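Local coordinates for signal transduction protein TRAP (Staphylococcus aureus, PDB 4AE5), which probably acts as a phosphorylated signal transducer that switches on the agr system and RNAIII synthesis, and with them staphylococcal toxin production and biofilm formation, at residues Tyr11-Leu14 and His15-Ile19; Glu61-Glu64 and His65-Tyr68; Gln131-Ala134 and Phe135-Phe139; Ala125-Asp128 and Phe129-Ser132. All coordinates share one frame; numbering follows the deposited sequence. Where two conformers were deposited one is given.

Contact 1: Tyr11-Leu14 and His15-Ile19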
loop_
_atom_site.group_PDB
_atom_site.type_symbol
_atom_site.label_atom_id
_atom_site.label_comp_id
_atom_site.label_asym_id
_atom_site.label_seq_id
_atom_site.Cartn_x
_atom_site.Cartn_y
_atom_site.Cartn_z
ATOM N N TYR A 11 -10.881 5.803 -14.366
ATOM C CA TYR A 11 -9.600 6.281 -14.963
ATOM C C TYR A 11 -9.668 7.782 -15.284
ATOM O O TYR A 11 -8.790 8.555 -14.908
ATOM C CB TYR A 11 -9.202 5.484 -16.224
ATOM C CG TYR A 11 -8.056 6.131 -16.969
ATOM C CD1 TYR A 11 -6.746 5.922 -16.539
ATOM C CD2 TYR A 11 -8.267 6.978 -18.064
ATOM C CE1 TYR A 11 -5.682 6.543 -17.176
ATOM C CE2 TYR A 11 -7.192 7.594 -18.714
ATOM C CZ TYR A 11 -5.918 7.345 -18.284
ATOM O OH TYR A 11 -4.807 7.912 -18.853
ATOM N N GLY A 12 -10.704 8.187 -16.002
ATOM C CA GLY A 12 -10.819 9.589 -16.496
ATOM C C GLY A 12 -10.942 10.579 -15.362
ATOM O O GLY A 12 -10.217 11.582 -15.361
ATOM N N PHE A 13 -11.829 10.307 -14.392
ATOM C CA PHE A 13 -11.896 11.122 -13.146
ATOM C C PHE A 13 -10.545 11.367 -12.411
ATOM O O PHE A 13 -10.142 12.537 -12.107
ATOM C CB PHE A 13 -12.950 10.564 -12.184
ATOM C CG PHE A 13 -13.238 11.464 -11.019
ATOM C CD1 PHE A 13 -14.028 12.583 -11.161
ATOM C CD2 PHE A 13 -12.664 11.198 -9.773
ATOM C CE1 PHE A 13 -14.250 13.446 -10.090
ATOM C CE2 PHE A 13 -12.906 12.038 -8.687
ATOM C CZ PHE A 13 -13.681 13.174 -8.846
ATOM N N LEU A 14 -9.816 10.275 -12.158
ATOM C CA LEU A 14 -8.555 10.410 -11.480
ATOM C C LEU A 14 -7.476 11.029 -12.341
ATOM O O LEU A 14 -6.580 11.722 -11.792
ATOM C CB LEU A 14 -8.096 9.067 -10.868
ATOM C CG LEU A 14 -9.016 8.344 -9.907
ATOM C CD1 LEU A 14 -8.245 7.154 -9.283
ATOM C CD2 LEU A 14 -9.586 9.284 -8.863
ATOM N N HIS A 15 -7.482 10.734 -13.653
ATOM C CA HIS A 15 -6.453 11.278 -14.560
ATOM C C HIS A 15 -6.598 12.809 -14.712
ATOM O O HIS A 15 -5.604 13.535 -14.801
ATOM C CB HIS A 15 -6.520 10.586 -15.909
ATOM C CG HIS A 15 -5.405 10.986 -16.818
ATOM N ND1 HIS A 15 -5.538 11.925 -17.764
ATOM C CD2 HIS A 15 -4.089 10.587 -16.832
ATOM C CE1 HIS A 15 -4.384 12.080 -18.415
ATOM N NE2 HIS A 15 -3.481 11.263 -17.847
ATOM N N GLN A 16 -7.832 13.303 -14.666
ATOM C CA GLN A 16 -8.052 14.768 -14.611
ATOM C C GLN A 16 -7.373 15.400 -13.347
ATOM O O GLN A 16 -6.744 16.471 -13.423
ATOM C CB GLN A 16 -9.567 15.090 -14.640
ATOM C CG GLN A 16 -9.860 16.594 -14.774
ATOM C CD GLN A 16 -9.482 17.035 -16.150
ATOM O OE1 GLN A 16 -9.994 16.497 -17.133
ATOM N NE2 GLN A 16 -8.545 17.964 -16.246
ATOM N N ILE A 17 -7.488 14.739 -12.179
ATOM C CA ILE A 17 -6.781 15.245 -10.970
ATOM C C ILE A 17 -5.302 15.268 -11.226
ATOM O O ILE A 17 -4.626 16.263 -10.945
ATOM C CB ILE A 17 -7.177 14.509 -9.649
ATOM C CG1 ILE A 17 -8.683 14.740 -9.347
ATOM C CG2 ILE A 17 -6.245 14.912 -8.486
ATOM C CD1 ILE A 17 -9.203 13.933 -8.159
ATOM N N LYS A 18 -4.791 14.199 -11.826
ATOM C CA LYS A 18 -3.379 14.133 -12.117
ATOM C C LYS A 18 -2.853 15.332 -12.929
ATOM O O LYS A 18 -1.834 15.989 -12.578
ATOM C CB LYS A 18 -3.083 12.836 -12.844
ATOM C CG LYS A 18 -1.704 12.318 -12.555
ATOM C CD LYS A 18 -1.548 10.963 -13.197
ATOM C CE LYS A 18 -0.499 11.037 -14.287
ATOM N NZ LYS A 18 0.849 11.254 -13.712
ATOM N N ILE A 19 -3.551 15.602 -14.006
ATOM C CA ILE A 19 -3.095 16.599 -14.985
ATOM C C ILE A 19 -3.387 18.043 -14.538
ATOM O O ILE A 19 -2.672 18.974 -14.925
ATOM C CB ILE A 19 -3.664 16.308 -16.384
ATOM C CG1 ILE A 19 -3.273 14.907 -16.856
ATOM C CG2 ILE A 19 -3.180 17.327 -17.409
ATOM C CD1 ILE A 19 -1.815 14.791 -17.260
#
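Tyr11 and His15, one turn apart on helix 11-20, lay their rings side by side. Both side chains leave with CG anti to the backbone N (chi1 169° for Tyr11, -174° for His15), which sends the two rings the same way. Their planes are within 19° of parallel but slid so far that the rings barely overlap: His15 CB sits over one face of the Tyr11 ring, 4.2 Å from its centroid, and Tyr11 OH lies over the rim of the imidazole, 3.4 Å from His15 CD2. The backbone hydrogen bonds are tighter, with His15 N 2.8 Å from Tyr11 O and Lys18 N 3.1 Å from Leu14 O. Leu14 is the buried residue here, and its side chain packs on Ser35 and Ile37 of strand 35-41. Phe13 and Ile17 form the looser side, where the only side-chain approach is Phe13 CE2 to Ile17 CD1 at 4.2 Å and the Ile17 N to Phe13 O bond is weak at 3.4 Å. Gly12 and Phe13 are exposed. Leucine against the sheet, with the i to i+4 pairs Tyr11-His15 and Phe13-Ile17 on the surface, marks an alpha-helix lying on the outside of a beta-barrel.

Contact 2: Glu61-Glu64 and His65-Tyr68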
loop_
_atom_site.group_PDB
_atom_site.type_symbol
_atom_site.label_atom_id
_atom_site.label_comp_id
_atom_site.label_asym_id
_atom_site.label_seq_id
_atom_site.Cartn_x
_atom_site.Cartn_y
_atom_site.Cartn_z
ATOM N N GLU A 61 11.400 3.956 -3.520
ATOM C CA GLU A 61 10.566 5.025 -4.075
ATOM C C GLU A 61 9.434 4.471 -4.913
ATOM O O GLU A 61 9.567 3.401 -5.515
ATOM C CB GLU A 61 11.407 5.988 -4.923
ATOM C CG GLU A 61 12.625 6.503 -4.173
ATOM C CD GLU A 61 12.305 7.731 -3.340
ATOM O OE1 GLU A 61 12.035 8.797 -3.949
ATOM O OE2 GLU A 61 12.342 7.639 -2.089
ATOM N N PHE A 62 8.344 5.226 -5.017
ATOM C CA PHE A 62 7.265 4.831 -5.937
ATOM C C PHE A 62 7.623 5.059 -7.401
ATOM O O PHE A 62 8.414 5.942 -7.720
ATOM C CB PHE A 62 5.995 5.670 -5.634
ATOM C CG PHE A 62 5.408 5.421 -4.314
ATOM C CD1 PHE A 62 5.205 4.121 -3.881
ATOM C CD2 PHE A 62 5.032 6.495 -3.488
ATOM C CE1 PHE A 62 4.656 3.848 -2.635
ATOM C CE2 PHE A 62 4.499 6.220 -2.239
ATOM C CZ PHE A 62 4.279 4.903 -1.816
ATOM N N SER A 63 7.027 4.293 -8.313
ATOM C CA SER A 63 7.156 4.544 -9.715
ATOM C C SER A 63 5.835 4.181 -10.438
ATOM O O SER A 63 5.213 3.130 -10.148
ATOM C CB SER A 63 8.258 3.662 -10.302
ATOM O OG SER A 63 8.231 3.640 -11.692
ATOM N N GLU A 64 5.396 5.018 -11.375
ATOM C CA GLU A 64 4.254 4.633 -12.175
ATOM C C GLU A 64 4.374 3.358 -13.026
ATOM O O GLU A 64 3.362 2.871 -13.540
ATOM C CB GLU A 64 3.742 5.820 -13.014
ATOM C CG GLU A 64 2.925 6.765 -12.135
ATOM C CD GLU A 64 2.010 7.725 -12.878
ATOM O OE1 GLU A 64 2.543 8.476 -13.751
ATOM O OE2 GLU A 64 0.800 7.794 -12.515
ATOM N N HIS A 65 5.578 2.796 -13.184
ATOM C CA HIS A 65 5.763 1.583 -14.007
ATOM C C HIS A 65 5.858 0.307 -13.194
ATOM O O HIS A 65 6.097 -0.752 -13.746
ATOM C CB HIS A 65 7.040 1.685 -14.877
ATOM C CG HIS A 65 7.134 2.970 -15.675
ATOM N ND1 HIS A 65 6.120 3.427 -16.440
ATOM C CD2 HIS A 65 8.166 3.907 -15.788
ATOM C CE1 HIS A 65 6.479 4.595 -17.015
ATOM N NE2 HIS A 65 7.735 4.884 -16.627
ATOM N N HIS A 66 5.764 0.426 -11.871
ATOM C CA HIS A 66 5.782 -0.769 -10.988
ATOM C C HIS A 66 4.411 -1.422 -10.757
ATOM O O HIS A 66 3.334 -0.750 -10.860
ATOM C CB HIS A 66 6.421 -0.446 -9.629
ATOM C CG HIS A 66 7.918 -0.041 -9.673
ATOM N ND1 HIS A 66 8.688 -0.103 -10.800
ATOM C CD2 HIS A 66 8.720 0.489 -8.683
ATOM C CE1 HIS A 66 9.965 0.292 -10.498
ATOM N NE2 HIS A 66 9.967 0.662 -9.199
ATOM N N PHE A 67 4.407 -2.693 -10.369
ATOM C CA PHE A 67 3.168 -3.382 -9.917
ATOM C C PHE A 67 3.119 -3.188 -8.403
ATOM O O PHE A 67 4.142 -3.244 -7.731
ATOM C CB PHE A 67 3.298 -4.872 -10.181
ATOM C CG PHE A 67 2.240 -5.718 -9.526
ATOM C CD1 PHE A 67 1.051 -5.979 -10.230
ATOM C CD2 PHE A 67 2.426 -6.282 -8.238
ATOM C CE1 PHE A 67 0.061 -6.763 -9.647
ATOM C CE2 PHE A 67 1.415 -7.042 -7.642
ATOM C CZ PHE A 67 0.238 -7.281 -8.355
ATOM N N TYR A 68 1.946 -2.926 -7.869
ATOM C CA TYR A 68 1.782 -2.858 -6.406
ATOM C C TYR A 68 0.705 -3.827 -5.942
ATOM O O TYR A 68 -0.317 -4.000 -6.647
ATOM C CB TYR A 68 1.395 -1.441 -5.980
ATOM C CG TYR A 68 2.515 -0.475 -6.214
ATOM C CD1 TYR A 68 2.672 0.185 -7.450
ATOM C CD2 TYR A 68 3.438 -0.235 -5.219
ATOM C CE1 TYR A 68 3.762 1.022 -7.701
ATOM C CE2 TYR A 68 4.512 0.611 -5.420
ATOM C CZ TYR A 68 4.647 1.284 -6.685
ATOM O OH TYR A 68 5.764 2.083 -6.879
#
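Ser63 and His66 face each other across a type I beta turn, residues 63-66, which leads the chain into strand 67-73 of the barrel. His66 N closes the turn on Ser63 O at 3.3 Å, approaching well above the carbonyl plane. The hydroxyl of Ser63 stands anti to its own backbone N (chi1 167°), which carries OG forward over the turn to accept from His65 N at 3.2 Å, in a nearly straight bond of 167°. Ser63 CB lies over the centre of the His66 ring, 3.5 Å from the centroid, in a CH-pi contact. The turn brings the two residues together, and the His66 rotamer, with CG beside the backbone N (chi1 -64°), folds the imidazole back against that carbon. His66 is, by similarity, a phosphohistidine site, though it carries no phosphate here.

Tyr68 points back toward the loop and crosses Phe62 at about a right angle, Phe62 CD1 coming 3.9 Å from Tyr68 CE2. Phe62 also meets Phe38 edge-to-face and Arg104 in a cation-pi contact. Glu64 sends its carboxylate away from the turn to Gln28 N and Lys18. The Tyr68 hydroxyl accepts the backbone N-H of Ser63, with 2.9 Å between Tyr68 OH and Ser63 N.

Contact 3: Gln131-Ala134 and Phe135-Phe139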
loop_
_atom_site.group_PDB
_atom_site.type_symbol
_atom_site.label_atom_id
_atom_site.label_comp_id
_atom_site.label_asym_id
_atom_site.label_seq_id
_atom_site.Cartn_x
_atom_site.Cartn_y
_atom_site.Cartn_z
ATOM N N GLN A 131 4.401 -16.477 -1.956
ATOM C CA GLN A 131 4.541 -17.854 -1.521
ATOM C C GLN A 131 5.671 -18.151 -0.571
ATOM O O GLN A 131 5.709 -19.247 0.012
ATOM C CB GLN A 131 4.691 -18.762 -2.744
ATOM C CG GLN A 131 3.677 -18.488 -3.818
ATOM C CD GLN A 131 3.976 -19.304 -5.026
ATOM O OE1 GLN A 131 3.800 -20.505 -4.969
ATOM N NE2 GLN A 131 4.419 -18.675 -6.131
ATOM N N SER A 132 6.645 -17.274 -0.433
ATOM C CA SER A 132 7.804 -17.590 0.382
ATOM C C SER A 132 7.364 -17.622 1.863
ATOM O O SER A 132 6.357 -16.966 2.253
ATOM C CB SER A 132 8.878 -16.483 0.258
ATOM O OG SER A 132 8.364 -15.211 0.739
ATOM N N ASP A 133 8.156 -18.322 2.658
ATOM C CA ASP A 133 8.112 -18.203 4.131
ATOM C C ASP A 133 8.177 -16.796 4.641
ATOM O O ASP A 133 7.388 -16.495 5.542
ATOM C CB ASP A 133 9.217 -19.039 4.852
ATOM C CG ASP A 133 8.976 -20.526 4.758
ATOM O OD1 ASP A 133 7.920 -20.991 4.226
ATOM O OD2 ASP A 133 9.871 -21.258 5.209
ATOM N N ALA A 134 9.060 -15.923 4.089
ATOM C CA ALA A 134 9.187 -14.555 4.602
ATOM C C ALA A 134 7.798 -13.847 4.504
ATOM O O ALA A 134 7.382 -13.067 5.405
ATOM C CB ALA A 134 10.241 -13.741 3.854
ATOM N N PHE A 135 7.054 -14.152 3.467
ATOM C CA PHE A 135 5.707 -13.569 3.383
ATOM C C PHE A 135 4.695 -14.341 4.212
ATOM O O PHE A 135 3.951 -13.730 4.998
ATOM C CB PHE A 135 5.239 -13.456 1.933
ATOM C CG PHE A 135 3.932 -12.697 1.772
ATOM C CD1 PHE A 135 2.708 -13.344 2.075
ATOM C CD2 PHE A 135 3.927 -11.372 1.375
ATOM C CE1 PHE A 135 1.485 -12.670 1.901
ATOM C CE2 PHE A 135 2.696 -10.678 1.169
ATOM C CZ PHE A 135 1.484 -11.337 1.476
ATOM N N ASN A 136 4.605 -15.643 3.990
ATOM C CA ASN A 136 3.588 -16.463 4.656
ATOM C C ASN A 136 3.618 -16.383 6.150
ATOM O O ASN A 136 2.562 -16.432 6.811
ATOM C CB ASN A 136 3.704 -17.917 4.258
ATOM C CG ASN A 136 2.679 -18.318 3.292
ATOM O OD1 ASN A 136 2.989 -19.037 2.292
ATOM N ND2 ASN A 136 1.425 -17.848 3.520
ATOM N N ASP A 137 4.821 -16.226 6.715
ATOM C CA ASP A 137 4.904 -16.288 8.145
ATOM C C ASP A 137 4.688 -14.917 8.798
ATOM O O ASP A 137 4.639 -14.815 10.077
ATOM C CB ASP A 137 6.241 -16.891 8.583
ATOM C CG ASP A 137 6.354 -18.377 8.268
ATOM O OD1 ASP A 137 5.360 -19.114 8.087
ATOM O OD2 ASP A 137 7.496 -18.843 8.163
ATOM N N HIS A 138 4.667 -13.857 7.969
ATOM C CA HIS A 138 4.577 -12.464 8.484
ATOM C C HIS A 138 3.408 -11.593 8.016
ATOM O O HIS A 138 2.929 -10.741 8.796
ATOM C CB HIS A 138 5.925 -11.740 8.294
ATOM C CG HIS A 138 7.066 -12.502 8.841
ATOM N ND1 HIS A 138 7.356 -12.547 10.156
ATOM C CD2 HIS A 138 7.974 -13.335 8.217
ATOM C CE1 HIS A 138 8.401 -13.365 10.348
ATOM N NE2 HIS A 138 8.765 -13.850 9.168
ATOM N N PHE A 139 2.955 -11.757 6.762
ATOM C CA PHE A 139 2.072 -10.777 6.109
ATOM C C PHE A 139 0.766 -11.440 5.647
ATOM O O PHE A 139 -0.143 -10.726 5.106
ATOM C CB PHE A 139 2.754 -10.059 4.907
ATOM C CG PHE A 139 3.983 -9.243 5.282
ATOM C CD1 PHE A 139 3.854 -8.132 6.118
ATOM C CD2 PHE A 139 5.241 -9.608 4.836
ATOM C CE1 PHE A 139 4.969 -7.375 6.443
ATOM C CE2 PHE A 139 6.386 -8.879 5.190
ATOM C CZ PHE A 139 6.255 -7.772 6.027
HETATM O O HOH W 1 5.108 -20.554 6.112
#
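Ser132 and Phe135 meet at the N-terminus of the short helix 133-136, where the serine is the N-cap. Among the hydrogen bonds, the capping one runs from Phe135 N to Ser132 OG at 3.2 Å. Ser132 OG lies between its backbone N and carbonyl carbon (chi1 62°), a rotation that swings the hydroxyl over the start of the helix; the same atom also bonds to the preceding helix. The carbonyl of Ser132 takes Asn136 N at 2.8 Å, almost straight and in the carbonyl plane, while its bond from Phe135 N is weak. One residue on, Asp137 N donates to Asp133 O at 2.8 Å. Phe135 O accepts from both His138 N and Phe139 N, whereas the buried Ala134 O finds no hydrogen-bond partner.

Two like charges lie near each other: Asp133 and Asp137 run alongside and point the same way, their carboxylate planes 29° apart. Asp133 OD2 and Asp137 OD2 are 4.5 Å from each other. A water donates to Asp137 OD1 at 2.5 Å and, weakly, to Asp133 OD1, bridging the pair.

Apolar packing comes from the other side of the helix. Phe139 CB lies over the centre of the Phe135 ring, 3.7 Å above its plane, and both rings continue inward to Phe118 of strand 114-120.

The chemistry thus differs from face to face: aromatic rings anchor the helix to the barrel, while two acids share a water on the exposed side. That water and the surrounding solvent would probably soften their mutual repulsion, which might otherwise raise the pKa of one carboxylate.

Contact 4: Ala125-Asp128 and Phe129-Ser132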
loop_
_atom_site.group_PDB
_atom_site.type_symbol
_atom_site.label_atom_id
_atom_site.label_comp_id
_atom_site.label_asym_id
_atom_site.label_seq_id
_atom_site.Cartn_x
_atom_site.Cartn_y
_atom_site.Cartn_z
ATOM N N ALA A 125 6.459 -11.404 -9.905
ATOM C CA ALA A 125 7.481 -11.276 -8.872
ATOM C C ALA A 125 6.832 -11.189 -7.489
ATOM O O ALA A 125 7.345 -11.739 -6.521
ATOM C CB ALA A 125 8.338 -10.036 -9.117
ATOM N N TYR A 126 5.742 -10.452 -7.415
ATOM C CA TYR A 126 5.017 -10.298 -6.126
ATOM C C TYR A 126 4.404 -11.684 -5.759
ATOM O O TYR A 126 4.487 -12.118 -4.631
ATOM C CB TYR A 126 3.959 -9.203 -6.194
ATOM C CG TYR A 126 3.112 -9.230 -4.915
ATOM C CD1 TYR A 126 3.679 -8.838 -3.689
ATOM C CD2 TYR A 126 1.823 -9.794 -4.930
ATOM C CE1 TYR A 126 2.913 -8.873 -2.517
ATOM C CE2 TYR A 126 1.057 -9.887 -3.765
ATOM C CZ TYR A 126 1.604 -9.421 -2.572
ATOM O OH TYR A 126 0.857 -9.521 -1.445
ATOM N N GLU A 127 3.781 -12.369 -6.704
ATOM C CA GLU A 127 3.144 -13.655 -6.403
ATOM C C GLU A 127 4.136 -14.743 -6.022
ATOM O O GLU A 127 3.842 -15.547 -5.172
ATOM C CB GLU A 127 2.253 -14.104 -7.582
ATOM C CG GLU A 127 1.079 -13.171 -7.755
ATOM C CD GLU A 127 -0.002 -13.652 -8.668
ATOM O OE1 GLU A 127 0.285 -14.363 -9.639
ATOM O OE2 GLU A 127 -1.174 -13.292 -8.375
ATOM N N ASP A 128 5.340 -14.692 -6.587
ATOM C CA ASP A 128 6.439 -15.547 -6.100
ATOM C C ASP A 128 6.861 -15.229 -4.641
ATOM O O ASP A 128 7.062 -16.110 -3.826
ATOM C CB ASP A 128 7.606 -15.463 -7.065
ATOM C CG ASP A 128 7.258 -16.121 -8.396
ATOM O OD1 ASP A 128 6.249 -16.848 -8.381
ATOM O OD2 ASP A 128 7.823 -15.813 -9.439
ATOM N N PHE A 129 6.926 -13.948 -4.328
ATOM C CA PHE A 129 7.307 -13.534 -2.986
ATOM C C PHE A 129 6.197 -13.962 -1.998
ATOM O O PHE A 129 6.426 -14.475 -0.846
ATOM C CB PHE A 129 7.540 -11.998 -2.990
ATOM C CG PHE A 129 7.470 -11.350 -1.609
ATOM C CD1 PHE A 129 8.370 -11.723 -0.646
ATOM C CD2 PHE A 129 6.530 -10.335 -1.316
ATOM C CE1 PHE A 129 8.367 -11.171 0.612
ATOM C CE2 PHE A 129 6.535 -9.737 -0.038
ATOM C CZ PHE A 129 7.456 -10.161 0.901
ATOM N N LYS A 130 4.976 -13.808 -2.449
ATOM C CA LYS A 130 3.852 -14.133 -1.599
ATOM C C LYS A 130 3.841 -15.611 -1.142
ATOM O O LYS A 130 3.285 -16.000 -0.081
ATOM C CB LYS A 130 2.557 -13.736 -2.351
ATOM C CG LYS A 130 1.309 -14.367 -1.775
ATOM C CD LYS A 130 0.069 -13.552 -2.117
ATOM C CE LYS A 130 -0.210 -13.365 -3.565
ATOM N NZ LYS A 130 -1.750 -13.419 -3.775
ATOM N N GLN A 131 4.401 -16.477 -1.956
ATOM C CA GLN A 131 4.541 -17.854 -1.521
ATOM C C GLN A 131 5.671 -18.151 -0.571
ATOM O O GLN A 131 5.709 -19.247 0.012
ATOM C CB GLN A 131 4.691 -18.762 -2.744
ATOM C CG GLN A 131 3.677 -18.488 -3.818
ATOM C CD GLN A 131 3.976 -19.304 -5.026
ATOM O OE1 GLN A 131 3.800 -20.505 -4.969
ATOM N NE2 GLN A 131 4.419 -18.675 -6.131
ATOM N N SER A 132 6.645 -17.274 -0.433
ATOM C CA SER A 132 7.804 -17.590 0.382
ATOM C C SER A 132 7.364 -17.622 1.863
ATOM O O SER A 132 6.357 -16.966 2.253
ATOM C CB SER A 132 8.878 -16.483 0.258
ATOM O OG SER A 132 8.364 -15.211 0.739
#
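The backbone of helix 123-131 runs regularly from Ala125, with Phe129 N to Ala125 O at 3.1 Å and Lys130 N to Tyr126 O at 2.8 Å, and then slackens at its C-terminus, where Gln131 N divides weak bonds between the carbonyls of Glu127 and Asp128.

Tyr126 is the side chain around which the others gather. Its ring lies obliquely to both partners: CD1 reaches the edge of the Phe129 ring, 4.0 Å from Phe129 CD2, and CE2 on the other side of the ring touches the lysine methylene Lys130 CE at 3.7 Å. Lys130 leaves anti to its backbone N (chi1 163°), and its CD and CE cross the tyrosine ring obliquely. Bends at chi3 and chi4 shape the rest of the chain, whose ammonium group forms a salt bridge with Glu159 and a hydrogen bond with Tyr161. The Tyr126 hydroxyl also bonds to Glu159, which therefore fixes the ends of both side chains. Glu127 is turned to Tyr161 and Arg123. On the exposed side the extended Gln131 side chain runs back beside the helix (chi1 -48°), its NE2 giving a weak bond to Glu127 O at 3.3 Å.

At the end of the helix, Phe129 O is gripped twice, by Ser132 N and by Ser132 OG; the hydroxyl comes in on a lone pair at 2.6 Å.

Tyr126 rests on Phe67, Cys69 and Ile71 of strand 67-73, while Phe129 packs on Phe118 and Phe120 of strand 114-120. Phe135 of helix 133-136 closes in beside both, meeting the Phe129 ring edge-to-face and joining this helix to the next.

How the contacts relate
The contacts come along the chain in the order 1, 2, 4, 3, around one antiparallel barrel. Contact 1 lies on helix 11-20 and contact 3 on helix 133-136, on opposite sides of the chain's centre with their centres about 35 Å apart. Contact 2, at the entry to strand 67-73, lies between: a salt bridge from Lys18 NZ to Glu64 OE1 at 3.3 Å ties it to contact 1, and Phe67 packs on Tyr126 of contact 4. Contacts 3 and 4 share Gln131 and Ser132, their centres about 8 Å apart, so two consecutive helices meet at one serine. The loop and strand at 61-68 thus touch helix 11-20 through Glu64 and helix 123-131 through Phe67.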